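Long-range contacts in sulfur oxygenase/reductase (Halothiobacillus neapolitanus, PDB 6QPA), which probably carries out the oxygen-dependent oxidation and reduction of elemental sulfur at a mononuclear iron site: residues A[115-120]-A[199-205]; A[42-48]-A[76-82]; A[162-168]-A[290-296]; A[85-90]-A[239-244]. All coordinates share one frame; numbering follows the deposited sequence.

Interaction 1 of 4, residues A[115-120]-A[199-205]; sequences WEPYFE and MKQFGVS
Gly203 O receives the shortest bond of the contact from Tyr118 N, at 2.6 Å and nearly straight at 168°, although the donor stands above the carbonyl plane and not on a lone pair. It belongs to an antiparallel pairing of strands 110-125 and 193-204, part of the curled sheet of a fold in the dimeric alpha-beta barrel clan. Further along, Glu120 and Lys200 exchange two backbone bonds, and Ser205 N closes the other end on Glu116 O at 2.9 Å. Pro117, Phe119, Gln201 and Val204 share one face of the sheet. There Phe119 CE2 comes within 3.5 Å of Gln201 CB, with ring and amide planes 75° apart. Met199 SD lies obliquely to the Phe119 ring as a Met-aromatic contact. Tyr118 CB lies over one face of the Phe202 ring, while Tyr118 CE2 rests on Ser205 CB. Tyr118 OH bonds to His88, an iron ligand, and to Glu89, which makes it a second-shell group of the site; Glu116 OE2 itself binds the iron. Trp115 swings its indole, CG anti to N (chi1 -174°), across Val204, whose CG1 sits 3.7 Å from the centroid of the six-membered ring. The indole also meets Lys292, by a cation-pi contact, and Trp166, both of the second subunit. With alanine at Trp115, Val204 would probably lose its aromatic cover and Lys292 of the second subunit a cation-pi partner. In the indole plane, NE1 donates at 3.0 Å to a water, which donates in turn to Gln201 OE1.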
# COMPACT_ATOMS: atom_id res chain seq x y z
N TRP A 115 36.97 -36.76 -19.42
CA TRP A 115 37.36 -37.95 -20.17
C TRP A 115 37.88 -37.44 -21.50
O TRP A 115 37.19 -36.68 -22.18
CB TRP A 115 36.17 -38.90 -20.35
CG TRP A 115 36.47 -40.22 -20.98
CD1 TRP A 115 36.01 -40.68 -22.18
CD2 TRP A 115 37.28 -41.28 -20.42
NE1 TRP A 115 36.48 -41.96 -22.41
CE2 TRP A 115 37.27 -42.34 -21.35
CE3 TRP A 115 38.03 -41.43 -19.23
CZ2 TRP A 115 37.95 -43.54 -21.13
CZ3 TRP A 115 38.73 -42.61 -19.02
CH2 TRP A 115 38.68 -43.66 -19.96
N GLU A 116 39.12 -37.78 -21.84
CA GLU A 116 39.78 -37.15 -22.99
C GLU A 116 40.23 -38.20 -24.00
O GLU A 116 41.40 -38.62 -24.00
CB GLU A 116 40.97 -36.30 -22.55
CG GLU A 116 41.45 -35.38 -23.67
CD GLU A 116 42.66 -34.57 -23.29
OE1 GLU A 116 43.54 -35.12 -22.60
OE2 GLU A 116 42.74 -33.39 -23.68
N PRO A 117 39.34 -38.62 -24.89
CA PRO A 117 39.73 -39.56 -25.95
C PRO A 117 40.45 -38.85 -27.08
O PRO A 117 40.30 -37.65 -27.31
CB PRO A 117 38.39 -40.14 -26.44
CG PRO A 117 37.33 -39.60 -25.48
CD PRO A 117 37.89 -38.33 -24.94
N TYR A 118 41.22 -39.64 -27.82
CA TYR A 118 41.92 -39.21 -29.02
C TYR A 118 41.11 -39.60 -30.26
O TYR A 118 40.55 -40.70 -30.33
CB TYR A 118 43.30 -39.86 -29.10
CG TYR A 118 44.35 -39.30 -28.17
CD1 TYR A 118 44.96 -38.08 -28.44
CD2 TYR A 118 44.80 -40.03 -27.05
CE1 TYR A 118 45.96 -37.56 -27.61
CE2 TYR A 118 45.80 -39.51 -26.22
CZ TYR A 118 46.37 -38.28 -26.51
OH TYR A 118 47.35 -37.75 -25.72
N PHE A 119 41.07 -38.69 -31.24
CA PHE A 119 40.27 -38.89 -32.45
C PHE A 119 41.11 -38.69 -33.70
O PHE A 119 41.91 -37.75 -33.80
CB PHE A 119 39.05 -37.95 -32.50
CG PHE A 119 38.04 -38.27 -31.47
CD1 PHE A 119 38.18 -37.79 -30.18
CD2 PHE A 119 36.98 -39.11 -31.76
CE1 PHE A 119 37.26 -38.11 -29.21
CE2 PHE A 119 36.06 -39.44 -30.79
CZ PHE A 119 36.20 -38.93 -29.50
N GLU A 120 40.89 -39.58 -34.64
CA GLU A 120 41.41 -39.44 -35.98
C GLU A 120 40.38 -38.73 -36.85
O GLU A 120 39.18 -38.99 -36.76
CB GLU A 120 41.74 -40.83 -36.54
CG GLU A 120 41.97 -40.85 -38.03
CD GLU A 120 42.07 -42.27 -38.58
OE1 GLU A 120 42.12 -43.24 -37.79
OE2 GLU A 120 42.11 -42.39 -39.82
N MET A 199 35.07 -38.03 -37.09
CA MET A 199 36.13 -38.29 -36.12
C MET A 199 35.93 -39.68 -35.53
O MET A 199 34.84 -39.98 -35.03
CB MET A 199 36.14 -37.25 -35.02
CG MET A 199 36.36 -35.84 -35.50
SD MET A 199 36.43 -34.62 -34.14
CE MET A 199 34.74 -34.66 -33.59
N LYS A 200 37.01 -40.47 -35.51
CA LYS A 200 36.99 -41.86 -35.05
C LYS A 200 37.84 -41.97 -33.79
O LYS A 200 39.03 -41.63 -33.83
CB LYS A 200 37.55 -42.79 -36.13
CG LYS A 200 37.52 -44.28 -35.78
CD LYS A 200 38.31 -45.06 -36.81
CE LYS A 200 38.28 -46.56 -36.53
NZ LYS A 200 39.26 -47.19 -37.48
N GLN A 201 37.25 -42.44 -32.70
CA GLN A 201 38.01 -42.61 -31.47
C GLN A 201 38.95 -43.81 -31.59
O GLN A 201 38.51 -44.90 -31.93
CB GLN A 201 37.08 -42.80 -30.27
CG GLN A 201 37.88 -43.05 -28.99
CD GLN A 201 37.06 -43.46 -27.77
OE1 GLN A 201 37.52 -44.25 -26.96
NE2 GLN A 201 35.83 -42.91 -27.64
N PHE A 202 40.25 -43.61 -31.32
CA PHE A 202 41.21 -44.71 -31.36
C PHE A 202 42.01 -44.85 -30.07
O PHE A 202 42.89 -45.70 -30.01
CB PHE A 202 42.17 -44.58 -32.57
CG PHE A 202 43.12 -43.40 -32.48
CD1 PHE A 202 42.73 -42.13 -32.93
CD2 PHE A 202 44.39 -43.55 -31.96
CE1 PHE A 202 43.61 -41.05 -32.85
CE2 PHE A 202 45.28 -42.47 -31.88
CZ PHE A 202 44.88 -41.21 -32.32
N GLY A 203 41.72 -44.07 -29.04
CA GLY A 203 42.41 -44.21 -27.77
C GLY A 203 42.00 -43.10 -26.83
O GLY A 203 41.23 -42.20 -27.20
N VAL A 204 42.53 -43.17 -25.60
CA VAL A 204 42.21 -42.20 -24.54
C VAL A 204 43.48 -41.80 -23.82
O VAL A 204 44.37 -42.63 -23.59
CB VAL A 204 41.19 -42.76 -23.53
CG1 VAL A 204 40.88 -41.71 -22.45
CG2 VAL A 204 39.89 -43.17 -24.24
N SER A 205 43.58 -40.51 -23.46
CA SER A 205 44.71 -40.05 -22.66
C SER A 205 44.39 -40.28 -21.18
O SER A 205 43.38 -39.81 -20.67
CB SER A 205 44.99 -38.57 -22.92
OG SER A 205 46.00 -38.11 -22.03
O HOH W 1 36.62 -44.22 -24.35

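Interaction 2 of 4, residues A[42-48]-A[76-82]; sequences FLGFEQL and MFQYTVW
Phe42 turns the edge of its ring to the face of the Trp82 indole, the six-membered rings 5.3 Å apart at their centroids and their planes at 62°. A first torsion of 174°, which points CG away from the backbone N, carries the ring over to the indole, and CB also touches Trp82 CZ3 at 3.6 Å. Trp82 NE1 is occupied by its own strand, donating at 2.8 Å and in the ring plane to Thr80 OG1, which holds the indole in orientation. Leu43 N bonds to Val81 O, and Leu43 CD1 lies along the Trp82 backbone. Gly44 has backbone angles at which a CB would jam against the preceding carbonyl; it accepts from Val81 N, while its own N lies over the centre of the Phe42 ring. Phe45 leads its ring away from strand 74-82. Glu46 trades two backbone bonds with Tyr79, and its CB packs on Tyr79 CB at 3.8 Å; the bent chain takes the carboxylate to a weak bond with Trp308 and a long, weak ion pair with Arg309. Gln47 runs beside Gln78 with amide planes only 10° apart, but the facing NE2 atoms, 3.4 Å from each other, are two donors and make no bond. Leu48 pairs with Phe77 and presses CD1 on Tyr79 CE1 at 3.5 Å, while Tyr79 OH bonds to His256. In the curled antiparallel sheet, strand 74-82 lies between strands 42-53 and 7-15, strand 42-53 is flanked further by strand 290-305, and Thr80 and Trp82 adjoin the iron site, Trp82 meeting His88 of helix 85-94.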
# COMPACT_ATOMS: atom_id res chain seq x y z
N PHE A 42 51.35 -28.23 -30.93
CA PHE A 42 49.99 -27.76 -30.70
C PHE A 42 49.52 -26.91 -31.88
O PHE A 42 50.18 -25.94 -32.26
CB PHE A 42 49.92 -26.94 -29.42
CG PHE A 42 48.57 -26.30 -29.19
CD1 PHE A 42 47.46 -27.07 -28.87
CD2 PHE A 42 48.41 -24.92 -29.29
CE1 PHE A 42 46.22 -26.49 -28.65
CE2 PHE A 42 47.17 -24.32 -29.08
CZ PHE A 42 46.07 -25.11 -28.76
N LEU A 43 48.36 -27.27 -32.44
CA LEU A 43 47.88 -26.66 -33.67
C LEU A 43 46.63 -25.80 -33.51
O LEU A 43 46.37 -24.95 -34.37
CB LEU A 43 47.60 -27.74 -34.71
CG LEU A 43 48.75 -28.69 -35.01
CD1 LEU A 43 48.30 -29.79 -36.00
CD2 LEU A 43 49.93 -27.91 -35.55
N GLY A 44 45.88 -25.95 -32.43
CA GLY A 44 44.69 -25.15 -32.24
C GLY A 44 43.72 -25.82 -31.29
O GLY A 44 43.99 -26.90 -30.75
N PHE A 45 42.60 -25.14 -31.06
CA PHE A 45 41.63 -25.64 -30.10
C PHE A 45 40.23 -25.11 -30.41
O PHE A 45 40.06 -24.15 -31.17
CB PHE A 45 42.04 -25.30 -28.66
CG PHE A 45 41.91 -23.85 -28.30
CD1 PHE A 45 40.69 -23.34 -27.83
CD2 PHE A 45 43.00 -22.99 -28.40
CE1 PHE A 45 40.56 -21.98 -27.50
CE2 PHE A 45 42.88 -21.62 -28.05
CZ PHE A 45 41.66 -21.12 -27.60
N GLU A 46 39.24 -25.79 -29.83
CA GLU A 46 37.83 -25.40 -29.90
C GLU A 46 37.25 -25.58 -28.51
O GLU A 46 37.33 -26.67 -27.96
CB GLU A 46 37.04 -26.28 -30.89
CG GLU A 46 37.61 -26.36 -32.27
CD GLU A 46 37.20 -25.19 -33.13
OE1 GLU A 46 36.37 -24.40 -32.67
OE2 GLU A 46 37.72 -25.06 -34.26
N GLN A 47 36.72 -24.51 -27.93
CA GLN A 47 36.02 -24.60 -26.66
C GLN A 47 34.52 -24.60 -26.95
O GLN A 47 33.96 -23.59 -27.40
CB GLN A 47 36.42 -23.48 -25.70
CG GLN A 47 35.90 -23.69 -24.27
CD GLN A 47 36.18 -22.53 -23.33
OE1 GLN A 47 35.91 -21.37 -23.66
NE2 GLN A 47 36.73 -22.83 -22.16
N LEU A 48 33.87 -25.74 -26.71
CA LEU A 48 32.47 -25.92 -27.06
C LEU A 48 31.65 -26.06 -25.79
O LEU A 48 31.94 -26.91 -24.95
CB LEU A 48 32.30 -27.15 -27.94
CG LEU A 48 33.12 -27.24 -29.23
CD1 LEU A 48 32.86 -28.58 -29.93
CD2 LEU A 48 32.74 -26.09 -30.17
N MET A 76 30.73 -29.73 -21.79
CA MET A 76 31.79 -28.79 -22.15
C MET A 76 32.89 -29.61 -22.81
O MET A 76 33.50 -30.45 -22.16
CB MET A 76 32.31 -28.02 -20.95
CG MET A 76 32.69 -26.59 -21.28
SD MET A 76 34.45 -26.47 -21.47
CE MET A 76 34.94 -26.57 -19.74
N PHE A 77 33.09 -29.41 -24.11
CA PHE A 77 34.06 -30.16 -24.89
C PHE A 77 35.16 -29.21 -25.33
O PHE A 77 34.87 -28.19 -25.96
CB PHE A 77 33.44 -30.78 -26.15
CG PHE A 77 32.57 -31.99 -25.90
CD1 PHE A 77 32.05 -32.25 -24.65
CD2 PHE A 77 32.28 -32.85 -26.95
CE1 PHE A 77 31.23 -33.36 -24.44
CE2 PHE A 77 31.49 -33.97 -26.76
CZ PHE A 77 30.96 -34.23 -25.49
N GLN A 78 36.39 -29.56 -25.03
CA GLN A 78 37.53 -28.76 -25.49
C GLN A 78 38.31 -29.60 -26.49
O GLN A 78 38.89 -30.63 -26.13
CB GLN A 78 38.40 -28.31 -24.31
CG GLN A 78 37.75 -27.26 -23.41
CD GLN A 78 38.56 -26.92 -22.14
OE1 GLN A 78 39.11 -27.80 -21.48
NE2 GLN A 78 38.64 -25.63 -21.81
N TYR A 79 38.29 -29.20 -27.76
CA TYR A 79 39.18 -29.81 -28.74
C TYR A 79 40.56 -29.21 -28.57
O TYR A 79 40.69 -27.99 -28.57
CB TYR A 79 38.76 -29.55 -30.18
CG TYR A 79 37.46 -30.13 -30.67
CD1 TYR A 79 36.49 -30.58 -29.80
CD2 TYR A 79 37.20 -30.17 -32.04
CE1 TYR A 79 35.29 -31.09 -30.27
CE2 TYR A 79 36.01 -30.67 -32.53
CZ TYR A 79 35.06 -31.13 -31.64
OH TYR A 79 33.87 -31.62 -32.15
N THR A 80 41.58 -30.04 -28.46
CA THR A 80 42.94 -29.59 -28.72
C THR A 80 43.49 -30.41 -29.86
O THR A 80 43.26 -31.62 -29.93
CB THR A 80 43.86 -29.68 -27.48
OG1 THR A 80 43.85 -31.00 -26.97
CG2 THR A 80 43.39 -28.68 -26.39
N VAL A 81 44.15 -29.74 -30.79
CA VAL A 81 44.55 -30.31 -32.07
C VAL A 81 46.07 -30.38 -32.12
O VAL A 81 46.76 -29.40 -31.78
CB VAL A 81 43.95 -29.49 -33.22
CG1 VAL A 81 44.21 -30.15 -34.57
CG2 VAL A 81 42.42 -29.30 -32.96
N TRP A 82 46.60 -31.53 -32.54
CA TRP A 82 48.00 -31.89 -32.33
C TRP A 82 48.58 -32.52 -33.59
O TRP A 82 47.89 -33.21 -34.34
CB TRP A 82 48.15 -32.90 -31.17
CG TRP A 82 47.63 -32.34 -29.91
CD1 TRP A 82 46.36 -32.46 -29.41
CD2 TRP A 82 48.35 -31.50 -29.01
NE1 TRP A 82 46.26 -31.77 -28.23
CE2 TRP A 82 47.46 -31.16 -27.97
CE3 TRP A 82 49.66 -31.01 -28.97
CZ2 TRP A 82 47.85 -30.35 -26.89
CZ3 TRP A 82 50.05 -30.21 -27.90
CH2 TRP A 82 49.15 -29.90 -26.87

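Interaction 3 of 4, residues A[162-168]-A[290-296]; sequences IGDHWVM and LDKGPYY
Trp166 O accepts from two successive amides, Asp291 N at 2.7 Å and Lys292 N at 3.2 Å, so that two residues of one strand face a single residue of the other. This is a classic beta bulge: the register slips by one, just where strand 290-305 turns a corner. Lys292 lies alongside Trp166 in a fully extended chain (chi1 -174°), which lays CD over the centre of the six-membered ring, 3.7 Å from its centroid, and sets NZ 4.3 Å from that centroid in a cation-pi contact. A serine in place of Trp166 would probably leave the Lys292 chain without the ring it lies on, its ammonium keeping a cation-pi partner in Trp115 of the second subunit. His165 turns its edge to the face of Tyr296 in an offset pair, the planes 87° apart; one water joins His165 NE2 and Tyr296 OH, each at 2.7 Å. Pro294, after a cis peptide bond, sets CB 3.3 Å from His165 NE2. Gly163 CA sits 3.6 Å from the Tyr296 ring centroid, where any CB would collide with Tyr296 CE1. Outward, Asp291 OD1 bonds to Tyr235 and Tyr295 OH to Ile111 O, both of the second subunit, which puts the bulge at a subunit interface. Far from the iron, the arrangement is that of a bulged antiparallel strand pair, 159-167 with 290-305, in the curled sheet of the barrel-type fold.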
# COMPACT_ATOMS: atom_id res chain seq x y z
N ILE A 162 27.43 -32.23 -32.61
CA ILE A 162 28.23 -33.45 -32.57
C ILE A 162 27.29 -34.65 -32.48
O ILE A 162 26.53 -34.77 -31.51
CB ILE A 162 29.23 -33.47 -31.41
CG1 ILE A 162 30.16 -32.24 -31.49
CG2 ILE A 162 30.05 -34.77 -31.45
CD1 ILE A 162 31.16 -32.17 -30.33
N GLY A 163 27.35 -35.53 -33.47
CA GLY A 163 26.55 -36.74 -33.49
C GLY A 163 27.35 -37.94 -33.01
O GLY A 163 28.36 -38.30 -33.61
N ASP A 164 26.88 -38.55 -31.92
CA ASP A 164 27.55 -39.69 -31.30
C ASP A 164 27.05 -40.99 -31.94
O ASP A 164 25.86 -41.30 -31.90
CB ASP A 164 27.29 -39.68 -29.80
CG ASP A 164 28.26 -40.57 -29.04
OD1 ASP A 164 28.88 -41.43 -29.67
OD2 ASP A 164 28.43 -40.40 -27.81
N HIS A 165 27.97 -41.76 -32.51
CA HIS A 165 27.63 -43.02 -33.16
C HIS A 165 28.54 -44.11 -32.61
O HIS A 165 29.76 -43.93 -32.57
CB HIS A 165 27.82 -42.95 -34.67
CG HIS A 165 27.04 -41.86 -35.35
ND1 HIS A 165 27.38 -40.53 -35.23
CD2 HIS A 165 25.97 -41.91 -36.16
CE1 HIS A 165 26.52 -39.80 -35.94
NE2 HIS A 165 25.66 -40.62 -36.52
N TRP A 166 27.95 -45.24 -32.21
CA TRP A 166 28.71 -46.46 -31.94
C TRP A 166 28.44 -47.43 -33.08
O TRP A 166 27.29 -47.80 -33.32
CB TRP A 166 28.33 -47.10 -30.61
CG TRP A 166 28.59 -46.29 -29.38
CD1 TRP A 166 28.89 -44.95 -29.30
CD2 TRP A 166 28.55 -46.78 -28.03
NE1 TRP A 166 29.04 -44.59 -27.98
CE2 TRP A 166 28.84 -45.68 -27.18
CE3 TRP A 166 28.30 -48.03 -27.45
CZ2 TRP A 166 28.89 -45.80 -25.79
CZ3 TRP A 166 28.34 -48.15 -26.08
CH2 TRP A 166 28.62 -47.04 -25.26
N VAL A 167 29.51 -47.87 -33.75
CA VAL A 167 29.42 -48.62 -34.99
C VAL A 167 29.62 -50.10 -34.71
O VAL A 167 30.47 -50.48 -33.90
CB VAL A 167 30.44 -48.09 -36.02
CG1 VAL A 167 30.54 -49.02 -37.25
CG2 VAL A 167 30.04 -46.67 -36.46
N MET A 168 28.79 -50.94 -35.37
CA MET A 168 28.91 -52.39 -35.23
C MET A 168 30.28 -52.87 -35.66
O MET A 168 30.85 -52.39 -36.64
CB MET A 168 27.85 -53.12 -36.06
CG MET A 168 26.43 -52.70 -35.68
SD MET A 168 25.22 -53.18 -36.93
CE MET A 168 25.23 -54.98 -36.76
N LEU A 290 24.98 -49.17 -37.03
CA LEU A 290 25.12 -48.63 -35.69
C LEU A 290 24.67 -49.62 -34.64
O LEU A 290 23.63 -50.28 -34.78
CB LEU A 290 24.31 -47.35 -35.53
CG LEU A 290 24.66 -46.21 -36.47
CD1 LEU A 290 23.79 -44.99 -36.09
CD2 LEU A 290 26.15 -45.89 -36.37
N ASP A 291 25.46 -49.72 -33.57
CA ASP A 291 24.98 -50.28 -32.31
C ASP A 291 24.24 -49.25 -31.48
O ASP A 291 23.34 -49.59 -30.71
CB ASP A 291 26.13 -50.84 -31.50
CG ASP A 291 26.51 -52.23 -31.92
OD1 ASP A 291 25.60 -52.97 -32.32
OD2 ASP A 291 27.70 -52.58 -31.86
N LYS A 292 24.65 -47.99 -31.57
CA LYS A 292 24.08 -46.96 -30.72
C LYS A 292 24.02 -45.64 -31.47
O LYS A 292 24.96 -45.30 -32.20
CB LYS A 292 24.91 -46.80 -29.43
CG LYS A 292 24.30 -45.84 -28.40
CD LYS A 292 25.10 -45.85 -27.09
CE LYS A 292 24.37 -45.06 -26.00
NZ LYS A 292 25.09 -45.20 -24.73
N GLY A 293 22.95 -44.89 -31.25
CA GLY A 293 22.84 -43.58 -31.85
C GLY A 293 21.96 -43.59 -33.09
O GLY A 293 21.28 -44.58 -33.39
N PRO A 294 21.97 -42.48 -33.84
CA PRO A 294 22.77 -41.29 -33.53
C PRO A 294 22.16 -40.43 -32.42
O PRO A 294 20.96 -40.46 -32.22
CB PRO A 294 22.79 -40.51 -34.85
CG PRO A 294 21.55 -40.94 -35.55
CD PRO A 294 21.22 -42.33 -35.10
N TYR A 295 23.01 -39.70 -31.70
CA TYR A 295 22.59 -38.73 -30.70
C TYR A 295 23.34 -37.43 -30.97
O TYR A 295 24.57 -37.43 -31.02
CB TYR A 295 22.86 -39.24 -29.28
CG TYR A 295 22.31 -38.34 -28.17
CD1 TYR A 295 20.96 -38.35 -27.85
CD2 TYR A 295 23.15 -37.50 -27.44
CE1 TYR A 295 20.45 -37.54 -26.83
CE2 TYR A 295 22.66 -36.70 -26.42
CZ TYR A 295 21.31 -36.72 -26.13
OH TYR A 295 20.84 -35.92 -25.11
N TYR A 296 22.61 -36.34 -31.17
CA TYR A 296 23.20 -35.07 -31.57
C TYR A 296 23.10 -34.07 -30.42
O TYR A 296 22.00 -33.72 -29.99
CB TYR A 296 22.49 -34.54 -32.81
CG TYR A 296 23.00 -35.21 -34.08
CD1 TYR A 296 24.14 -34.74 -34.70
CD2 TYR A 296 22.38 -36.32 -34.62
CE1 TYR A 296 24.64 -35.31 -35.84
CE2 TYR A 296 22.88 -36.92 -35.78
CZ TYR A 296 24.02 -36.41 -36.37
OH TYR A 296 24.58 -36.95 -37.51
O HOH W 2 23.85 -39.46 -38.15

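Interaction 4 of 4, residues A[85-90]-A[239-244]; sequences VHSHEE and VHDKPP. With SO4 (sulfate ion), chain Z.
Val85 presses the first turn of helix 85-94 on the loop 239-244, its CB 3.5 Å from Asp241 O and its CG1 against the Pro243 ring. The helix carries an HExxH sequence, and His88 joins His92 and Glu116 as the two histidines and one carboxylate of the iron's facial triad; His88 points to the metal and takes no part in the loop contact. The His86 side chain leaves the helix with CG beside its own carbonyl carbon (chi1 -180°), which lays the imidazole beside the Asp241 side chain, the two pointing the same way with ring and carboxylate planes 65° apart. Its CD2 lies 3.0 Å from Asp241 OD1, and its NE2 rests on Val239 CG1. That methyl also packs against the backbone of Glu90. Glu89 is bent at its second torsion (chi2 -67°), with CB and CG beside His240 O; its OE2 is taken by Ser205 as well as Tyr118, while a water bridges OE1 to His240 ND1, lying in the plane of the imidazole. Pro244 CB covers one face of that ring over its centre. A second water links His86 N to Asp241 O, so solvent-mediated bonds complement the direct packing of helix and loop. A sulfate, probably from the crystallisation liquor, is held by two successive backbone amides of the loop: Asp241 N donates to its O3 and Lys242 N to its O2, each at 2.8 Å.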
# COMPACT_ATOMS: atom_id res chain seq x y z
N VAL A 85 49.90 -37.84 -31.23
CA VAL A 85 49.58 -38.17 -29.85
C VAL A 85 50.72 -37.77 -28.93
O VAL A 85 50.50 -37.17 -27.87
CB VAL A 85 49.26 -39.67 -29.73
CG1 VAL A 85 49.28 -40.13 -28.27
CG2 VAL A 85 47.92 -39.97 -30.36
N HIS A 86 51.96 -38.05 -29.34
CA HIS A 86 53.11 -37.80 -28.47
C HIS A 86 53.20 -36.34 -28.07
O HIS A 86 53.57 -36.03 -26.93
CB HIS A 86 54.42 -38.21 -29.15
CG HIS A 86 55.63 -37.99 -28.29
ND1 HIS A 86 56.37 -36.82 -28.33
CD2 HIS A 86 56.19 -38.75 -27.32
CE1 HIS A 86 57.35 -36.89 -27.45
NE2 HIS A 86 57.27 -38.05 -26.82
N SER A 87 52.89 -35.44 -28.99
CA SER A 87 52.96 -34.02 -28.67
C SER A 87 52.00 -33.67 -27.55
O SER A 87 52.35 -32.93 -26.62
CB SER A 87 52.68 -33.19 -29.92
OG SER A 87 53.72 -33.42 -30.87
N HIS A 88 50.78 -34.20 -27.60
CA HIS A 88 49.82 -33.91 -26.53
C HIS A 88 50.29 -34.50 -25.21
O HIS A 88 50.25 -33.83 -24.17
CB HIS A 88 48.44 -34.43 -26.93
CG HIS A 88 47.38 -34.20 -25.89
ND1 HIS A 88 46.76 -35.24 -25.22
CD2 HIS A 88 46.83 -33.07 -25.41
CE1 HIS A 88 45.87 -34.75 -24.38
NE2 HIS A 88 45.88 -33.43 -24.48
N GLU A 89 50.73 -35.76 -25.22
CA GLU A 89 51.18 -36.40 -23.99
C GLU A 89 52.40 -35.69 -23.41
O GLU A 89 52.54 -35.58 -22.19
CB GLU A 89 51.50 -37.87 -24.25
CG GLU A 89 50.28 -38.73 -24.60
CD GLU A 89 49.32 -38.89 -23.44
OE1 GLU A 89 49.79 -38.97 -22.27
OE2 GLU A 89 48.09 -38.91 -23.67
N GLU A 90 53.29 -35.22 -24.28
CA GLU A 90 54.47 -34.53 -23.80
C GLU A 90 54.12 -33.19 -23.18
O GLU A 90 54.64 -32.83 -22.11
CB GLU A 90 55.46 -34.36 -24.94
CG GLU A 90 56.76 -33.76 -24.52
CD GLU A 90 57.77 -33.78 -25.63
OE1 GLU A 90 57.51 -33.13 -26.67
OE2 GLU A 90 58.80 -34.48 -25.49
N VAL A 239 56.13 -40.87 -21.16
CA VAL A 239 55.39 -40.10 -22.14
C VAL A 239 55.10 -41.02 -23.32
O VAL A 239 56.03 -41.50 -23.98
CB VAL A 239 56.18 -38.86 -22.59
CG1 VAL A 239 55.41 -38.08 -23.65
CG2 VAL A 239 56.56 -38.00 -21.39
N HIS A 240 53.83 -41.28 -23.58
CA HIS A 240 53.43 -42.26 -24.58
C HIS A 240 53.41 -41.69 -25.99
O HIS A 240 53.06 -40.52 -26.19
CB HIS A 240 52.07 -42.84 -24.23
CG HIS A 240 52.12 -43.78 -23.08
ND1 HIS A 240 52.19 -43.36 -21.77
CD2 HIS A 240 52.14 -45.14 -23.04
CE1 HIS A 240 52.24 -44.41 -20.97
NE2 HIS A 240 52.22 -45.50 -21.72
N ASP A 241 53.80 -42.53 -26.95
CA ASP A 241 53.66 -42.28 -28.38
C ASP A 241 52.27 -42.63 -28.89
O ASP A 241 51.82 -42.08 -29.90
CB ASP A 241 54.66 -43.13 -29.16
CG ASP A 241 56.04 -42.56 -29.16
OD1 ASP A 241 56.21 -41.39 -28.76
OD2 ASP A 241 56.96 -43.30 -29.55
N LYS A 242 51.62 -43.60 -28.26
CA LYS A 242 50.29 -44.08 -28.57
C LYS A 242 49.42 -43.90 -27.34
O LYS A 242 49.93 -43.92 -26.22
CB LYS A 242 50.34 -45.55 -28.98
CG LYS A 242 51.15 -45.80 -30.24
CD LYS A 242 51.24 -47.28 -30.56
CE LYS A 242 52.05 -47.52 -31.83
NZ LYS A 242 52.16 -48.98 -32.15
N PRO A 243 48.11 -43.73 -27.50
CA PRO A 243 47.24 -43.57 -26.32
C PRO A 243 47.46 -44.72 -25.36
O PRO A 243 47.55 -45.88 -25.79
CB PRO A 243 45.83 -43.59 -26.92
CG PRO A 243 46.03 -43.10 -28.36
CD PRO A 243 47.35 -43.68 -28.77
N PRO A 244 47.63 -44.44 -24.06
CA PRO A 244 47.77 -45.55 -23.10
C PRO A 244 46.50 -46.37 -22.98
O PRO A 244 46.55 -47.60 -22.89
CB PRO A 244 48.08 -44.84 -21.78
CG PRO A 244 48.18 -43.38 -22.09
CD PRO A 244 47.56 -43.13 -23.41
S SO4 Z . 54.07 -46.12 -26.49
O1 SO4 Z . 54.20 -46.93 -25.28
O2 SO4 Z . 52.71 -45.60 -26.55
O3 SO4 Z . 55.01 -45.00 -26.44
O4 SO4 Z . 54.35 -46.93 -27.69
O HOH W 3 52.63 -40.08 -31.29
O HOH W 4 51.69 -40.57 -21.24

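In the fold
From the N terminus, interaction 2 closes first, a short loop joining strands 42-53 and 74-82, and helix 85-94 follows directly. Interaction 4 then runs from that helix to the loop at 239-244, a long closure that encloses the whole of interaction 1, where strands 110-125 and 193-204 pair. Interaction 3, from strand 159-167 to strand 290-305, opens within both spans and closes after them, so it crosses interactions 1 and 4. Interactions 1, 2 and 3 all belong to one curled sheet, with Ile162 packing on Phe77, Tyr79 and Leu48. Interactions 1 and 4 supply Glu116 and His88 to the iron, beside Thr80 and Trp82 of interaction 2.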